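EF0056 (Enterococcus faecalis, PDB 6ORI) is an enterococcal surface protein whose immunoglobulin-like N-terminal region binds calcium and is probably linked to biofilm formation, though its precise function is unknown. Local coordinates at residues N11-S15 with N217-E222; P38-G43 with F190-Q194; L160-R164 with Y398-D402. One frame throughout, in Å; residues are numbered along the deposited sequence. Where two conformers were deposited one is given.

Contact 1 (N11-S15 with N217-E222); sequences NYSAS and NTKYEE
Ser15 and Ala14 close tightly on Thr218, and Thr218 O is approached by both of them. Ser15 N donates to Thr218 O over 2.9 Å, almost straight (166° at the hydrogen) but from well above the carbonyl plane. The same oxygen receives a CA-H...O contact from Ala14 CA at 3.2 Å, while Ala14 CB rests 3.7 Å from Asn217 ND2. On the Ser15 side, water 2 accepts from Thr218 N and donates to Ser15 OG. That hydroxyl and Thr218 OG1 are both hydrogen-bonded to Tyr397 O as well, so the polar atoms at this end are well supplied.

Toward Tyr12 the packing opens out and water takes over. Water 1 joins the two backbones, accepting from Tyr220 N and donating to Asn11 O and Ser13 O. An Asx turn, Asn11 OD1 accepting from Ser13 N at 2.9 Å, probably helps bring these carbonyls together. The fully extended Lys219, with CG anti to its backbone N (chi1 -177°), lays CE 3.5 Å from Tyr12 O and carries NZ on to a 2.8 Å salt bridge with Glu221 OE2, which it meets from above the carboxylate plane. The Tyr12 ring turns an edge to Tyr220 O, CD1 lying 3.5 Å away; this buried carbonyl has no hydrogen-bonding partner. Farther out the Tyr12 ring crosses the Glu222 side chain at about a right angle, at the exposed rim.

Strand 211-221 is an edge strand of a five-stranded antiparallel sheet, paired within it with strand 239-248. The N-terminal segment 11-15 lies along this edge; Thr187 of strand 184-189 touches Ala14 and Ser15, while Tyr398 of strand 394-398 packs on Thr218 and Tyr220.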
loop_
_atom_site.group_PDB
_atom_site.type_symbol
_atom_site.label_atom_id
_atom_site.label_comp_id
_atom_site.label_asym_id
_atom_site.label_seq_id
_atom_site.Cartn_x
_atom_site.Cartn_y
_atom_site.Cartn_z
ATOM N N ASN A 11 3.281 -15.437 11.022
ATOM C CA ASN A 11 2.370 -14.509 10.361
ATOM C C ASN A 11 2.978 -13.942 9.080
ATOM O O ASN A 11 3.910 -13.131 9.130
ATOM C CB ASN A 11 1.992 -13.368 11.315
ATOM C CG ASN A 11 0.871 -12.491 10.773
ATOM O OD1 ASN A 11 0.971 -11.932 9.682
ATOM N ND2 ASN A 11 -0.200 -12.365 11.543
ATOM N N TYR A 12 2.438 -14.371 7.940
ATOM C CA TYR A 12 2.912 -13.911 6.635
ATOM C C TYR A 12 1.953 -12.901 6.015
ATOM O O TYR A 12 2.034 -12.632 4.822
ATOM C CB TYR A 12 3.094 -15.101 5.675
ATOM C CG TYR A 12 4.122 -16.102 6.148
ATOM C CD1 TYR A 12 5.476 -15.811 6.079
ATOM C CD2 TYR A 12 3.743 -17.333 6.665
ATOM C CE1 TYR A 12 6.428 -16.708 6.517
ATOM C CE2 TYR A 12 4.693 -18.242 7.110
ATOM C CZ TYR A 12 6.032 -17.924 7.029
ATOM O OH TYR A 12 6.986 -18.817 7.462
ATOM N N SER A 13 1.052 -12.341 6.820
ATOM C CA SER A 13 0.073 -11.373 6.327
ATOM C C SER A 13 0.682 -9.986 6.127
ATOM O O SER A 13 1.662 -9.606 6.791
ATOM C CB SER A 13 -1.107 -11.263 7.295
ATOM O OG SER A 13 -1.796 -12.499 7.397
ATOM N N ALA A 14 0.080 -9.212 5.236
ATOM C CA ALA A 14 0.557 -7.855 4.996
ATOM C C ALA A 14 0.452 -7.079 6.300
ATOM O O ALA A 14 -0.564 -7.167 7.016
ATOM C CB ALA A 14 -0.245 -7.194 3.891
ATOM N N SER A 15 1.518 -6.359 6.636
ATOM C CA SER A 15 1.606 -5.578 7.867
ATOM C C SER A 15 1.535 -6.443 9.128
ATOM O O SER A 15 1.398 -5.908 10.207
ATOM C CB SER A 15 0.538 -4.466 7.902
ATOM O OG SER A 15 0.688 -3.547 6.820
ATOM N N ASN A 217 3.413 -1.545 1.158
ATOM C CA ASN A 217 2.938 -2.781 1.798
ATOM C C ASN A 217 4.154 -3.416 2.443
ATOM O O ASN A 217 5.284 -3.254 1.955
ATOM C CB ASN A 217 2.370 -3.762 0.759
ATOM C CG ASN A 217 0.901 -4.219 1.030
ATOM O OD1 ASN A 217 0.039 -3.460 1.450
ATOM N ND2 ASN A 217 0.641 -5.490 0.764
ATOM N N THR A 218 3.951 -4.099 3.549
ATOM C CA THR A 218 5.023 -4.741 4.283
ATOM C C THR A 218 4.666 -6.195 4.503
ATOM O O THR A 218 3.488 -6.571 4.541
ATOM C CB THR A 218 5.260 -4.087 5.650
ATOM O OG1 THR A 218 4.168 -4.399 6.518
ATOM C CG2 THR A 218 5.423 -2.573 5.546
ATOM N N LYS A 219 5.683 -7.017 4.624
ATOM C CA LYS A 219 5.497 -8.428 4.890
ATOM C C LYS A 219 6.734 -8.958 5.582
ATOM O O LYS A 219 7.847 -8.550 5.258
ATOM C CB LYS A 219 5.311 -9.192 3.578
ATOM C CG LYS A 219 5.043 -10.664 3.761
ATOM C CD LYS A 219 5.028 -11.420 2.455
ATOM C CE LYS A 219 4.785 -12.893 2.729
ATOM N NZ LYS A 219 4.779 -13.718 1.483
ATOM N N TYR A 220 6.555 -9.801 6.579
ATOM C CA TYR A 220 7.663 -10.612 7.067
ATOM C C TYR A 220 7.811 -11.844 6.182
ATOM O O TYR A 220 6.883 -12.650 6.068
ATOM C CB TYR A 220 7.428 -11.057 8.504
ATOM C CG TYR A 220 8.439 -12.094 8.909
ATOM C CD1 TYR A 220 9.717 -11.722 9.289
ATOM C CD2 TYR A 220 8.124 -13.451 8.869
ATOM C CE1 TYR A 220 10.657 -12.675 9.655
ATOM C CE2 TYR A 220 9.052 -14.408 9.226
ATOM C CZ TYR A 220 10.314 -14.014 9.615
ATOM O OH TYR A 220 11.237 -14.972 9.962
ATOM N N GLU A 221 8.967 -12.001 5.542
ATOM C CA GLU A 221 9.244 -13.165 4.710
ATOM C C GLU A 221 10.164 -14.115 5.476
ATOM O O GLU A 221 11.064 -13.685 6.211
ATOM C CB GLU A 221 9.892 -12.799 3.359
ATOM C CG GLU A 221 8.932 -12.413 2.217
ATOM C CD GLU A 221 8.094 -13.575 1.669
ATOM O OE1 GLU A 221 8.116 -14.674 2.278
ATOM O OE2 GLU A 221 7.409 -13.382 0.638
ATOM N N GLU A 222 9.917 -15.403 5.287
ATOM C CA GLU A 222 10.689 -16.454 5.942
ATOM C C GLU A 222 12.165 -16.404 5.557
ATOM O O GLU A 222 12.552 -15.903 4.501
ATOM C CB GLU A 222 10.081 -17.833 5.603
ATOM C CG GLU A 222 9.765 -18.020 4.127
ATOM C CD GLU A 222 9.029 -19.315 3.822
ATOM O OE1 GLU A 222 8.979 -20.185 4.719
ATOM O OE2 GLU A 222 8.506 -19.450 2.681
HETATM O O HOH W 1 3.984 -10.603 7.711
HETATM O O HOH W 2 1.133 -4.095 4.242
#

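Contact 2 (P38-G43 with F190-Q194); sequences PKAITG and FLTDQ
Ile41 sits at the centre of an inverse gamma turn and gives its own N-H across the contact to Leu191 O at 2.7 Å. The two segments, which run on from the ends of strands 31-38 and 184-189 in the immunoglobulin-like fold, lie side by side in the same direction, 18° apart end to end, and two waters bridge their backbones. Water 3 links Leu191 N to Lys39 O, and water 4 links Asp193 N to Ile41 O. Thr192 CA adds a CA-H...O contact to Ile41 O at 3.4 Å. Inside the turn, the bond from Thr42 N to Ala40 O is weak.

Apolar side chains add to these backbone links. Ile41 reaches its CD1 out to Phe190 CB, 3.7 Å away; with chi2 at 175° the end of the chain is stretched away from the backbone. Pro38 comes at the same phenyl ring from another quarter, its CB 3.6 Å from CE1 of Phe190. The ring also meets Tyr167 edge-to-face and touches Ile51 of strand 50-59, so the loop pair packs against the sheet through this ring. Nearer the surface, the CB atoms of Ala40 and Leu191 sit alongside each other.

At the far end Thr42 turns CG2 anti to its carbonyl carbon, bringing that methyl 3.4 Å from Asp193 OD1. The other oxygen of the carboxylate, Asp193 OD2, accepts from Gly43 N at 3.1 Å on its syn side, the donor 18° out of the carboxylate plane.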
loop_
_atom_site.group_PDB
_atom_site.type_symbol
_atom_site.label_atom_id
_atom_site.label_comp_id
_atom_site.label_asym_id
_atom_site.label_seq_id
_atom_site.Cartn_x
_atom_site.Cartn_y
_atom_site.Cartn_z
ATOM N N PRO A 38 -7.607 7.343 1.398
ATOM C CA PRO A 38 -8.380 8.232 2.272
ATOM C C PRO A 38 -7.635 9.523 2.579
ATOM O O PRO A 38 -6.380 9.534 2.636
ATOM C CB PRO A 38 -8.514 7.397 3.556
ATOM C CG PRO A 38 -7.221 6.641 3.629
ATOM C CD PRO A 38 -6.837 6.351 2.178
ATOM N N LYS A 39 -8.383 10.594 2.792
ATOM C CA LYS A 39 -7.789 11.822 3.295
ATOM C C LYS A 39 -7.265 11.610 4.716
ATOM O O LYS A 39 -7.741 10.745 5.462
ATOM C CB LYS A 39 -8.831 12.932 3.309
ATOM C CG LYS A 39 -9.259 13.403 1.941
ATOM C CD LYS A 39 -8.110 14.045 1.189
ATOM C CE LYS A 39 -8.598 14.637 -0.104
ATOM N NZ LYS A 39 -7.612 14.426 -1.196
ATOM N N ALA A 40 -6.282 12.408 5.109
ATOM C CA ALA A 40 -5.796 12.384 6.488
ATOM C C ALA A 40 -6.859 12.832 7.491
ATOM O O ALA A 40 -7.670 13.715 7.181
ATOM C CB ALA A 40 -4.579 13.276 6.607
ATOM N N ILE A 41 -6.862 12.201 8.664
ATOM C CA ILE A 41 -7.816 12.516 9.736
ATOM C C ILE A 41 -7.162 13.569 10.615
ATOM O O ILE A 41 -6.628 13.270 11.686
ATOM C CB ILE A 41 -8.226 11.273 10.561
ATOM C CG1 ILE A 41 -8.618 10.107 9.640
ATOM C CG2 ILE A 41 -9.388 11.618 11.463
ATOM C CD1 ILE A 41 -8.919 8.775 10.387
ATOM N N THR A 42 -7.198 14.792 10.124
ATOM C CA THR A 42 -6.506 15.901 10.745
ATOM C C THR A 42 -7.379 17.138 10.731
ATOM O O THR A 42 -8.300 17.279 9.914
ATOM C CB THR A 42 -5.203 16.219 9.976
ATOM O OG1 THR A 42 -5.519 16.486 8.605
ATOM C CG2 THR A 42 -4.232 15.051 10.045
ATOM N N GLY A 43 -7.073 18.040 11.653
ATOM C CA GLY A 43 -7.703 19.338 11.693
ATOM C C GLY A 43 -9.202 19.249 11.846
ATOM O O GLY A 43 -9.713 18.578 12.735
ATOM N N PHE A 190 -4.579 4.925 8.376
ATOM C CA PHE A 190 -5.051 6.291 8.312
ATOM C C PHE A 190 -4.085 7.247 8.973
ATOM O O PHE A 190 -3.644 7.021 10.088
ATOM C CB PHE A 190 -6.433 6.404 8.993
ATOM C CG PHE A 190 -7.555 5.688 8.269
ATOM C CD1 PHE A 190 -8.268 6.316 7.275
ATOM C CD2 PHE A 190 -7.913 4.393 8.632
ATOM C CE1 PHE A 190 -9.304 5.647 6.632
ATOM C CE2 PHE A 190 -8.961 3.741 7.996
ATOM C CZ PHE A 190 -9.656 4.388 7.008
ATOM N N LEU A 191 -3.778 8.321 8.270
ATOM C CA LEU A 191 -2.915 9.370 8.813
ATOM C C LEU A 191 -3.683 10.283 9.730
ATOM O O LEU A 191 -4.874 10.544 9.535
ATOM C CB LEU A 191 -2.305 10.209 7.694
ATOM C CG LEU A 191 -1.486 9.454 6.665
ATOM C CD1 LEU A 191 -0.905 10.453 5.683
ATOM C CD2 LEU A 191 -0.390 8.654 7.320
ATOM N N THR A 192 -2.992 10.781 10.738
ATOM C CA THR A 192 -3.584 11.669 11.712
ATOM C C THR A 192 -2.573 12.772 11.981
ATOM O O THR A 192 -1.550 12.847 11.311
ATOM C CB THR A 192 -3.894 10.923 12.997
ATOM O OG1 THR A 192 -2.676 10.438 13.574
ATOM C CG2 THR A 192 -4.824 9.751 12.736
ATOM N N ASP A 193 -2.859 13.629 12.957
ATOM C CA ASP A 193 -2.025 14.802 13.198
ATOM C C ASP A 193 -0.695 14.458 13.858
ATOM O O ASP A 193 0.161 15.327 14.023
ATOM C CB ASP A 193 -2.782 15.831 14.048
ATOM C CG ASP A 193 -3.596 16.801 13.207
ATOM O OD1 ASP A 193 -3.040 17.362 12.234
ATOM O OD2 ASP A 193 -4.794 17.001 13.517
ATOM N N GLN A 194 -0.520 13.194 14.233
ATOM C CA GLN A 194 0.748 12.741 14.787
ATOM C C GLN A 194 1.726 12.396 13.672
ATOM O O GLN A 194 2.890 12.078 13.931
ATOM C CB GLN A 194 0.557 11.530 15.708
ATOM C CG GLN A 194 0.278 10.215 14.992
ATOM C CD GLN A 194 0.080 9.059 15.959
ATOM O OE1 GLN A 194 0.730 8.992 17.004
ATOM N NE2 GLN A 194 -0.826 8.147 15.618
HETATM O O HOH W 3 -5.605 8.946 6.104
HETATM O O HOH W 4 -5.715 13.490 14.193
#

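Contact 3 (L160-R164 with Y398-D402); sequences LKSDR and YYLQD. With CA (calcium ion), chain B.
Ser162 OG donates to Asp402 OD2 across a short 2.5 Å bond, coming from above the carboxylate plane. The serine hydroxyl lies between its own backbone N and carbonyl carbon (chi1 65°), the turn that brings it to the aspartate. The bond probably helps hold the carboxylate of Asp402 in place, whose other oxygen, OD1, binds the calcium ion at 2.3 Å. Two backbone oxygens also bind: Ser162 O lies 2.4 Å and Leu400 O 2.2 Å from calcium.

Asp163, deposited in two conformers, adds OD1 at 2.3 Å from calcium in the one described here. Its carboxylate approaches that of Asp402 from the opposite direction, the planes 25° apart and the two OD2 atoms 3.3 Å from each other, a crowding the cation probably offsets. CG of Asp163 lies in plane at the edge of the Tyr399 ring.

Gly372 O and Asp374 OD1 bring the protein ligands to six with Asp163 in this conformer, and Arg164 N holds the other oxygen of Asp374. This is a calcium site built from distant parts of the chain, tying the end of helix 157-162 to the loop after strand 394-398.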
loop_
_atom_site.group_PDB
_atom_site.type_symbol
_atom_site.label_atom_id
_atom_site.label_comp_id
_atom_site.label_asym_id
_atom_site.label_seq_id
_atom_site.Cartn_x
_atom_site.Cartn_y
_atom_site.Cartn_z
ATOM N N LEU A 160 -4.164 5.051 20.032
ATOM C CA LEU A 160 -3.989 5.482 18.653
ATOM C C LEU A 160 -2.515 5.648 18.337
ATOM O O LEU A 160 -2.111 5.554 17.178
ATOM C CB LEU A 160 -4.719 6.797 18.440
ATOM C CG LEU A 160 -6.247 6.725 18.461
ATOM C CD1 LEU A 160 -6.835 8.115 18.603
ATOM C CD2 LEU A 160 -6.760 6.030 17.194
ATOM N N LYS A 161 -1.722 5.932 19.362
ATOM C CA LYS A 161 -0.281 6.044 19.194
ATOM C C LYS A 161 0.341 4.659 19.016
ATOM O O LYS A 161 1.211 4.470 18.178
ATOM C CB LYS A 161 0.309 6.761 20.404
ATOM C CG LYS A 161 1.764 7.171 20.299
ATOM C CD LYS A 161 1.985 8.559 20.922
ATOM C CE LYS A 161 1.437 8.684 22.359
ATOM N NZ LYS A 161 1.075 10.090 22.709
ATOM N N SER A 162 -0.127 3.690 19.790
ATOM C CA SER A 162 0.531 2.391 19.813
ATOM C C SER A 162 0.040 1.412 18.732
ATOM O O SER A 162 0.768 0.528 18.339
ATOM C CB SER A 162 0.406 1.757 21.193
ATOM O OG SER A 162 -0.938 1.452 21.509
ATOM N N ASP A 163 -1.229 1.515 18.330
ATOM C CA ASP A 163 -1.788 0.698 17.243
ATOM C C ASP A 163 -2.366 1.660 16.195
ATOM O O ASP A 163 -3.373 2.350 16.433
ATOM C CB ASP A 163 -2.930 -0.207 17.731
ATOM C CG ASP A 163 -2.464 -1.488 18.407
ATOM O OD1 ASP A 163 -1.286 -1.849 18.336
ATOM O OD2 ASP A 163 -3.336 -2.185 18.981
ATOM N N ARG A 164 -1.756 1.726 15.025
ATOM C CA ARG A 164 -2.287 2.575 13.966
ATOM C C ARG A 164 -3.622 2.023 13.451
ATOM O O ARG A 164 -3.874 0.831 13.530
ATOM C CB ARG A 164 -1.284 2.695 12.818
ATOM C CG ARG A 164 0.103 3.213 13.230
ATOM C CD ARG A 164 0.021 4.535 13.962
ATOM N NE ARG A 164 -0.759 5.550 13.257
ATOM C CZ ARG A 164 -0.285 6.689 12.740
ATOM N NH1 ARG A 164 -1.133 7.527 12.130
ATOM N NH2 ARG A 164 1.016 6.992 12.816
ATOM N N TYR A 398 4.008 -2.126 10.124
ATOM C CA TYR A 398 4.039 -3.530 10.512
ATOM C C TYR A 398 3.557 -3.601 11.956
ATOM O O TYR A 398 4.096 -2.929 12.835
ATOM C CB TYR A 398 5.434 -4.145 10.366
ATOM C CG TYR A 398 5.371 -5.637 10.423
ATOM C CD1 TYR A 398 5.447 -6.317 11.631
ATOM C CD2 TYR A 398 5.176 -6.360 9.281
ATOM C CE1 TYR A 398 5.343 -7.694 11.668
ATOM C CE2 TYR A 398 5.093 -7.718 9.308
ATOM C CZ TYR A 398 5.161 -8.374 10.495
ATOM O OH TYR A 398 5.052 -9.748 10.498
ATOM N N TYR A 399 2.506 -4.390 12.181
ATOM C CA TYR A 399 1.812 -4.450 13.468
ATOM C C TYR A 399 2.658 -5.062 14.566
ATOM O O TYR A 399 3.334 -6.069 14.343
ATOM C CB TYR A 399 0.552 -5.289 13.330
ATOM C CG TYR A 399 -0.166 -5.592 14.642
ATOM C CD1 TYR A 399 -0.798 -4.585 15.366
ATOM C CD2 TYR A 399 -0.251 -6.893 15.119
ATOM C CE1 TYR A 399 -1.459 -4.861 16.557
ATOM C CE2 TYR A 399 -0.921 -7.185 16.301
ATOM C CZ TYR A 399 -1.521 -6.169 17.016
ATOM O OH TYR A 399 -2.184 -6.468 18.193
ATOM N N LEU A 400 2.597 -4.445 15.748
ATOM C CA LEU A 400 3.222 -4.964 16.974
ATOM C C LEU A 400 2.182 -5.014 18.090
ATOM O O LEU A 400 1.566 -3.996 18.414
ATOM C CB LEU A 400 4.367 -4.056 17.410
ATOM C CG LEU A 400 5.687 -4.760 17.695
ATOM C CD1 LEU A 400 6.155 -5.572 16.472
ATOM C CD2 LEU A 400 6.720 -3.718 18.109
ATOM N N GLN A 401 1.995 -6.185 18.693
ATOM C CA GLN A 401 0.968 -6.350 19.729
ATOM C C GLN A 401 1.302 -5.546 20.976
ATOM O O GLN A 401 2.404 -5.649 21.505
ATOM C CB GLN A 401 0.800 -7.829 20.083
ATOM C CG GLN A 401 0.264 -8.668 18.930
ATOM C CD GLN A 401 0.209 -10.152 19.239
ATOM O OE1 GLN A 401 0.144 -10.559 20.400
ATOM N NE2 GLN A 401 0.238 -10.971 18.191
ATOM N N ASP A 402 0.342 -4.749 21.442
ATOM C CA ASP A 402 0.532 -3.917 22.624
ATOM C C ASP A 402 0.482 -4.773 23.887
ATOM O O ASP A 402 -0.237 -5.776 23.934
ATOM C CB ASP A 402 -0.548 -2.831 22.696
ATOM C CG ASP A 402 -0.485 -1.854 21.529
ATOM O OD1 ASP A 402 0.507 -1.903 20.761
ATOM O OD2 ASP A 402 -1.419 -1.027 21.391
HETATM CA CA CA B . 1.004 -1.818 18.476
#

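Overall arrangement
Contact 3, with the calcium ion, touches both of the other contacts. The centre of contact 3 is about 15 Å from that of contact 1 and about 16 Å from that of contact 2, whereas contacts 1 and 2 are about 24 Å apart between centres and do not touch. Ser15 O probably accepts from Tyr399 N at 2.7 Å, joining contact 1 to the calcium-binding loop; the Ser15 side chain is about 11 Å from the ion. On the contact 2 side, Gln194 NE2 lies 3.3 Å from Leu160 O, a probable hydrogen bond. Along the chain, contact 3 alternates with each of the others, and its metal joins parts of the chain far apart in sequence.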